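Local coordinates for protein delta-1-pyrroline-5-carboxylate dehydrogenase, mitochondrial (Mus musculus, PDB 4E3X) that probably oxidises L-glutamate gamma-semialdehyde, which forms from delta-1-pyrroline-5-carboxylate, to L-glutamate with NAD(+) in the second step of proline breakdown, at residues F320-S325 / E465-V470; Y80-F85 / V425-E430. All blocks are in the same frame, centred on the assembly; numbering follows the deposited sequence.

Interactions 1 and 2 lie in different parts of the fold but reach the same beta sheet. Interaction 1 packs helix 463-472 against strand 319-323 of that sheet. Interaction 2 joins the turn before strand 428-436 to P84 and F85, which follow strand 78-83 of a second sheet. The centres are 35 Å apart and the nearest atoms about 17 Å. Along the chain their segments alternate. Interaction 2 is nearer the chemistry: the P84 side chain is about 10 Å from that of N211, the probable transition state stabiliser, and that of Y427 about 9 Å from a bound proline. Interaction 1 lies away from the active site, its F320 side chain about 14 Å from a bound proline.

Interaction 1 (F320-S325 / E465-V470); sequences FHFVHS and ETLKLV. Unlike the reference sequence in segment 465-470: K468 (reference Gln).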
loop_
_atom_site.group_PDB
_atom_site.type_symbol
_atom_site.label_atom_id
_atom_site.label_comp_id
_atom_site.label_asym_id
_atom_site.label_seq_id
_atom_site.Cartn_x
_atom_site.Cartn_y
_atom_site.Cartn_z
ATOM N N PHE B 320 -23.076 -10.768 -6.841
ATOM C CA PHE B 320 -24.041 -11.142 -7.875
ATOM C C PHE B 320 -23.691 -12.414 -8.638
ATOM O O PHE B 320 -22.520 -12.754 -8.798
ATOM C CB PHE B 320 -24.208 -9.997 -8.890
ATOM C CG PHE B 320 -22.946 -9.661 -9.647
ATOM C CD1 PHE B 320 -22.621 -10.325 -10.826
ATOM C CD2 PHE B 320 -22.084 -8.677 -9.182
ATOM C CE1 PHE B 320 -21.456 -10.014 -11.528
ATOM C CE2 PHE B 320 -20.924 -8.361 -9.878
ATOM C CZ PHE B 320 -20.608 -9.033 -11.048
ATOM N N HIS B 321 -24.735 -13.106 -9.096
ATOM C CA HIS B 321 -24.625 -14.048 -10.206
ATOM C C HIS B 321 -25.485 -13.479 -11.331
ATOM O O HIS B 321 -26.697 -13.320 -11.163
ATOM C CB HIS B 321 -25.133 -15.453 -9.834
ATOM C CG HIS B 321 -24.157 -16.279 -9.044
ATOM N ND1 HIS B 321 -24.379 -17.609 -8.752
ATOM C CD2 HIS B 321 -22.970 -15.966 -8.465
ATOM C CE1 HIS B 321 -23.369 -18.083 -8.042
ATOM N NE2 HIS B 321 -22.495 -17.106 -7.858
ATOM N N PHE B 322 -24.862 -13.163 -12.461
ATOM C CA PHE B 322 -25.579 -12.651 -13.623
ATOM C C PHE B 322 -25.681 -13.759 -14.661
ATOM O O PHE B 322 -24.676 -14.313 -15.087
ATOM C CB PHE B 322 -24.881 -11.427 -14.232
ATOM C CG PHE B 322 -25.561 -10.921 -15.475
ATOM C CD1 PHE B 322 -26.598 -10.003 -15.390
ATOM C CD2 PHE B 322 -25.197 -11.402 -16.726
ATOM C CE1 PHE B 322 -27.247 -9.552 -16.538
ATOM C CE2 PHE B 322 -25.840 -10.962 -17.869
ATOM C CZ PHE B 322 -26.862 -10.031 -17.772
ATOM N N VAL B 323 -26.905 -14.053 -15.082
ATOM C CA VAL B 323 -27.151 -15.128 -16.026
ATOM C C VAL B 323 -27.547 -14.549 -17.379
ATOM O O VAL B 323 -28.434 -13.698 -17.461
ATOM C CB VAL B 323 -28.281 -16.044 -15.519
ATOM C CG1 VAL B 323 -28.575 -17.140 -16.523
ATOM C CG2 VAL B 323 -27.915 -16.646 -14.173
ATOM N N HIS B 324 -26.858 -14.989 -18.428
ATOM C CA HIS B 324 -27.224 -14.666 -19.798
ATOM C C HIS B 324 -28.021 -15.839 -20.368
ATOM O O HIS B 324 -27.920 -16.969 -19.879
ATOM C CB HIS B 324 -25.976 -14.408 -20.650
ATOM C CG HIS B 324 -26.279 -14.070 -22.075
ATOM N ND1 HIS B 324 -26.107 -14.969 -23.106
ATOM C CD2 HIS B 324 -26.748 -12.932 -22.644
ATOM C CE1 HIS B 324 -26.462 -14.404 -24.246
ATOM N NE2 HIS B 324 -26.852 -13.167 -23.994
ATOM N N SER B 325 -28.814 -15.582 -21.400
ATOM C CA SER B 325 -29.671 -16.622 -21.967
ATOM C C SER B 325 -28.905 -17.847 -22.495
ATOM O O SER B 325 -29.478 -18.925 -22.653
ATOM C CB SER B 325 -30.541 -16.028 -23.072
ATOM O OG SER B 325 -29.732 -15.558 -24.134
ATOM N N GLU B 465 -28.624 -2.906 -20.357
ATOM C CA GLU B 465 -29.072 -2.021 -19.290
ATOM C C GLU B 465 -28.990 -2.713 -17.931
ATOM O O GLU B 465 -28.647 -2.093 -16.916
ATOM C CB GLU B 465 -30.510 -1.568 -19.553
ATOM C CG GLU B 465 -30.692 -0.646 -20.764
ATOM C CD GLU B 465 -30.793 -1.383 -22.103
ATOM O OE1 GLU B 465 -31.000 -0.711 -23.136
ATOM O OE2 GLU B 465 -30.683 -2.626 -22.137
ATOM N N THR B 466 -29.314 -4.002 -17.914
ATOM C CA THR B 466 -29.281 -4.770 -16.677
ATOM C C THR B 466 -27.849 -4.958 -16.165
ATOM O O THR B 466 -27.605 -4.863 -14.961
ATOM C CB THR B 466 -30.009 -6.114 -16.830
ATOM O OG1 THR B 466 -31.341 -5.869 -17.303
ATOM C CG2 THR B 466 -30.086 -6.839 -15.496
ATOM N N LEU B 467 -26.904 -5.209 -17.068
ATOM C CA LEU B 467 -25.496 -5.229 -16.676
ATOM C C LEU B 467 -25.086 -3.917 -16.009
ATOM O O LEU B 467 -24.348 -3.928 -15.030
ATOM C CB LEU B 467 -24.596 -5.527 -17.878
ATOM C CG LEU B 467 -24.547 -6.987 -18.346
ATOM C CD1 LEU B 467 -23.905 -7.118 -19.722
ATOM C CD2 LEU B 467 -23.829 -7.873 -17.330
ATOM N N LYS B 468 -25.562 -2.788 -16.526
ATOM C CA LYS B 468 -25.271 -1.512 -15.869
ATOM C C LYS B 468 -25.848 -1.461 -14.450
ATOM O O LYS B 468 -25.195 -0.981 -13.519
ATOM C CB LYS B 468 -25.751 -0.329 -16.710
ATOM C CG LYS B 468 -24.973 -0.167 -17.998
ATOM C CD LYS B 468 -25.434 1.063 -18.765
ATOM C CE LYS B 468 -24.504 1.377 -19.930
ATOM N NZ LYS B 468 -24.461 0.275 -20.925
ATOM N N LEU B 469 -27.059 -1.983 -14.281
ATOM C CA LEU B 469 -27.653 -2.066 -12.952
ATOM C C LEU B 469 -26.863 -2.968 -12.010
ATOM O O LEU B 469 -26.723 -2.656 -10.828
ATOM C CB LEU B 469 -29.110 -2.526 -13.031
ATOM C CG LEU B 469 -30.062 -1.512 -13.670
ATOM C CD1 LEU B 469 -31.486 -2.048 -13.693
ATOM C CD2 LEU B 469 -29.988 -0.186 -12.931
ATOM N N VAL B 470 -26.347 -4.085 -12.521
ATOM C CA VAL B 470 -25.529 -4.965 -11.687
ATOM C C VAL B 470 -24.366 -4.156 -11.108
ATOM O O VAL B 470 -24.043 -4.248 -9.927
ATOM C CB VAL B 470 -24.982 -6.179 -12.476
ATOM C CG1 VAL B 470 -24.002 -6.976 -11.613
ATOM C CG2 VAL B 470 -26.121 -7.064 -12.963
#
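F322 receives a methyl group of L467 over one ring face. CD2 of L467 stands 3.6 Å from the centroid of the F322 ring, 6° off the ring normal, which makes a CH-pi contact. F320 repeats the pattern with V470. CG1 of V470 sits over the centre of the F320 ring, 3.5 Å from its centroid. The second branch of V470 serves the other ring: CG2 lies 3.8 Å from CD1 of F322. One valine thus touches both phenylalanines. T466 adds a lighter touch, its CG2 at the F322 edge, 4.1 Å from CE1 of F322. The T466 hydroxyl is used elsewhere, in a bond to the carbonyl of K462, just before the helix.

F322 CG is anti to the backbone N (chi1 177°), which carries the ring out to the helix. F320 and F322 are alternate residues of the strand, so both point to the same side, while H321 points away. The axes of the short pieces 320-323 and 465-470 run nearly antiparallel (174°), with a closest approach of 10.4 Å. Around the pair, Y458 meets the F322 ring, and L467 also packs on A493 and M496 of helix 487-496. With an alanine at the F322 position, the L467 methyl would probably lose its aromatic face and a gap would open beside V470. The contact is buried and apolar across the two segments. Its cohesion therefore comes from methyl-on-ring packing and the burial of hydrocarbon surface as the helix covers one side of the sheet.

Interaction 2 (Y80-F85 / V425-E430); sequences YQLSPF and VGYYVE
P84 and G426 bring the two backbones together in the tight part of the contact. The P84 carbonyl O accepts a hydrogen bond from Y427 N at 2.9 Å, with an N-H...O angle of 159°. The same oxygen lies 3.2 Å from CA of G426. Even a CB on G426 would clash with P84 and F85. The nearest CA atoms, those of F85 and G426, are 3.9 Å apart. On the F85 flank, Y428 has CG beside its backbone N (chi1 -80°), which lets the ring bring its hydroxyl back to 3.3 Å from CB of F85. A water joins the F85 carbonyl to this hydroxyl. It donates to F85 O at 2.7 Å and lies in the plane of the Y428 ring, at its edge. Exposed V425 touches here loosely, its CG1 3.9 Å from F85 O.

The other flank is looser. L82 is partly exposed, and its CD1 reaches OH of Y427 only at 4.1 Å. H87, A394 and F397 also meet the Y427 side chain. Y427 is the centre of an inverse gamma turn, which leads into strand 428-436. This turn and the P84-F85 loop join two beta sheets of the aldehyde dehydrogenase fold.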
loop_
_atom_site.group_PDB
_atom_site.type_symbol
_atom_site.label_atom_id
_atom_site.label_comp_id
_atom_site.label_asym_id
_atom_site.label_seq_id
_atom_site.Cartn_x
_atom_site.Cartn_y
_atom_site.Cartn_z
ATOM N N TYR B 80 -18.578 -15.970 26.934
ATOM C CA TYR B 80 -18.733 -17.337 26.449
ATOM C C TYR B 80 -18.979 -17.369 24.958
ATOM O O TYR B 80 -19.684 -16.518 24.418
ATOM C CB TYR B 80 -19.893 -18.048 27.142
ATOM C CG TYR B 80 -19.660 -18.268 28.608
ATOM C CD1 TYR B 80 -20.128 -17.359 29.542
ATOM C CD2 TYR B 80 -18.956 -19.376 29.062
ATOM C CE1 TYR B 80 -19.911 -17.552 30.898
ATOM C CE2 TYR B 80 -18.743 -19.585 30.413
ATOM C CZ TYR B 80 -19.214 -18.668 31.324
ATOM O OH TYR B 80 -18.989 -18.874 32.668
ATOM N N GLN B 81 -18.388 -18.365 24.307
ATOM C CA GLN B 81 -18.689 -18.693 22.922
ATOM C C GLN B 81 -19.672 -19.861 22.939
ATOM O O GLN B 81 -19.451 -20.852 23.650
ATOM C CB GLN B 81 -17.417 -19.090 22.178
ATOM C CG GLN B 81 -17.646 -19.414 20.719
ATOM C CD GLN B 81 -16.429 -20.034 20.072
ATOM O OE1 GLN B 81 -15.397 -20.234 20.727
ATOM N NE2 GLN B 81 -16.539 -20.363 18.788
ATOM N N LEU B 82 -20.757 -19.728 22.182
ATOM C CA LEU B 82 -21.809 -20.743 22.137
ATOM C C LEU B 82 -21.758 -21.522 20.824
ATOM O O LEU B 82 -21.366 -20.982 19.794
ATOM C CB LEU B 82 -23.179 -20.079 22.273
ATOM C CG LEU B 82 -23.338 -19.065 23.409
ATOM C CD1 LEU B 82 -24.758 -18.506 23.407
ATOM C CD2 LEU B 82 -22.979 -19.685 24.767
ATOM N N SER B 83 -22.162 -22.787 20.850
ATOM C CA SER B 83 -22.281 -23.553 19.618
ATOM C C SER B 83 -23.525 -23.072 18.869
ATOM O O SER B 83 -24.623 -23.130 19.409
ATOM C CB SER B 83 -22.395 -25.043 19.936
ATOM O OG SER B 83 -22.432 -25.813 18.745
ATOM N N PRO B 84 -23.364 -22.594 17.625
ATOM C CA PRO B 84 -24.508 -21.957 16.956
ATOM C C PRO B 84 -25.740 -22.857 16.798
ATOM O O PRO B 84 -26.871 -22.355 16.833
ATOM C CB PRO B 84 -23.939 -21.585 15.584
ATOM C CG PRO B 84 -22.500 -21.329 15.867
ATOM C CD PRO B 84 -22.105 -22.365 16.894
ATOM N N PHE B 85 -25.529 -24.158 16.618
ATOM C CA PHE B 85 -26.634 -25.093 16.397
ATOM C C PHE B 85 -27.147 -25.736 17.690
ATOM O O PHE B 85 -28.094 -26.521 17.674
ATOM C CB PHE B 85 -26.227 -26.166 15.381
ATOM C CG PHE B 85 -24.958 -26.896 15.741
ATOM C CD1 PHE B 85 -24.990 -28.021 16.557
ATOM C CD2 PHE B 85 -23.728 -26.455 15.271
ATOM C CE1 PHE B 85 -23.819 -28.693 16.895
ATOM C CE2 PHE B 85 -22.557 -27.114 15.604
ATOM C CZ PHE B 85 -22.601 -28.240 16.412
ATOM N N VAL B 425 -33.341 -23.911 19.805
ATOM C CA VAL B 425 -32.229 -24.815 20.111
ATOM C C VAL B 425 -30.907 -24.304 19.538
ATOM O O VAL B 425 -29.877 -24.305 20.219
ATOM C CB VAL B 425 -32.506 -26.236 19.580
ATOM C CG1 VAL B 425 -31.307 -27.141 19.817
ATOM C CG2 VAL B 425 -33.756 -26.815 20.241
ATOM N N GLY B 426 -30.946 -23.893 18.272
ATOM C CA GLY B 426 -29.823 -23.239 17.621
ATOM C C GLY B 426 -30.374 -22.067 16.842
ATOM O O GLY B 426 -31.587 -21.885 16.796
ATOM N N TYR B 427 -29.506 -21.271 16.231
ATOM C CA TYR B 427 -29.958 -20.113 15.460
ATOM C C TYR B 427 -30.316 -20.523 14.032
ATOM O O TYR B 427 -29.656 -20.138 13.072
ATOM C CB TYR B 427 -28.896 -19.008 15.496
ATOM C CG TYR B 427 -28.575 -18.597 16.919
ATOM C CD1 TYR B 427 -29.529 -17.963 17.707
ATOM C CD2 TYR B 427 -27.332 -18.870 17.487
ATOM C CE1 TYR B 427 -29.260 -17.596 19.013
ATOM C CE2 TYR B 427 -27.050 -18.500 18.796
ATOM C CZ TYR B 427 -28.016 -17.862 19.551
ATOM O OH TYR B 427 -27.745 -17.497 20.851
ATOM N N TYR B 428 -31.382 -21.308 13.903
ATOM C CA TYR B 428 -31.700 -21.951 12.638
ATOM C C TYR B 428 -32.567 -21.117 11.703
ATOM O O TYR B 428 -33.686 -20.725 12.047
ATOM C CB TYR B 428 -32.375 -23.295 12.893
ATOM C CG TYR B 428 -31.430 -24.430 13.229
ATOM C CD1 TYR B 428 -30.556 -24.944 12.274
ATOM C CD2 TYR B 428 -31.443 -25.018 14.486
ATOM C CE1 TYR B 428 -29.713 -25.997 12.571
ATOM C CE2 TYR B 428 -30.604 -26.074 14.791
ATOM C CZ TYR B 428 -29.748 -26.562 13.829
ATOM O OH TYR B 428 -28.922 -27.619 14.129
ATOM N N VAL B 429 -32.048 -20.880 10.502
ATOM C CA VAL B 429 -32.771 -20.175 9.448
ATOM C C VAL B 429 -32.810 -21.052 8.203
ATOM O O VAL B 429 -31.769 -21.519 7.740
ATOM C CB VAL B 429 -32.066 -18.847 9.092
ATOM C CG1 VAL B 429 -32.850 -18.084 8.026
ATOM C CG2 VAL B 429 -31.876 -17.998 10.343
ATOM N N GLU B 430 -34.007 -21.290 7.666
ATOM C CA GLU B 430 -34.125 -22.034 6.416
ATOM C C GLU B 430 -33.561 -21.212 5.259
ATOM O O GLU B 430 -33.569 -19.979 5.309
ATOM C CB GLU B 430 -35.590 -22.380 6.132
ATOM C CG GLU B 430 -36.217 -23.308 7.160
ATOM C CD GLU B 430 -35.465 -24.621 7.305
ATOM O OE1 GLU B 430 -35.264 -25.064 8.457
ATOM O OE2 GLU B 430 -35.084 -25.216 6.274
HETATM O O HOH W 1 -29.165 -28.726 16.470
#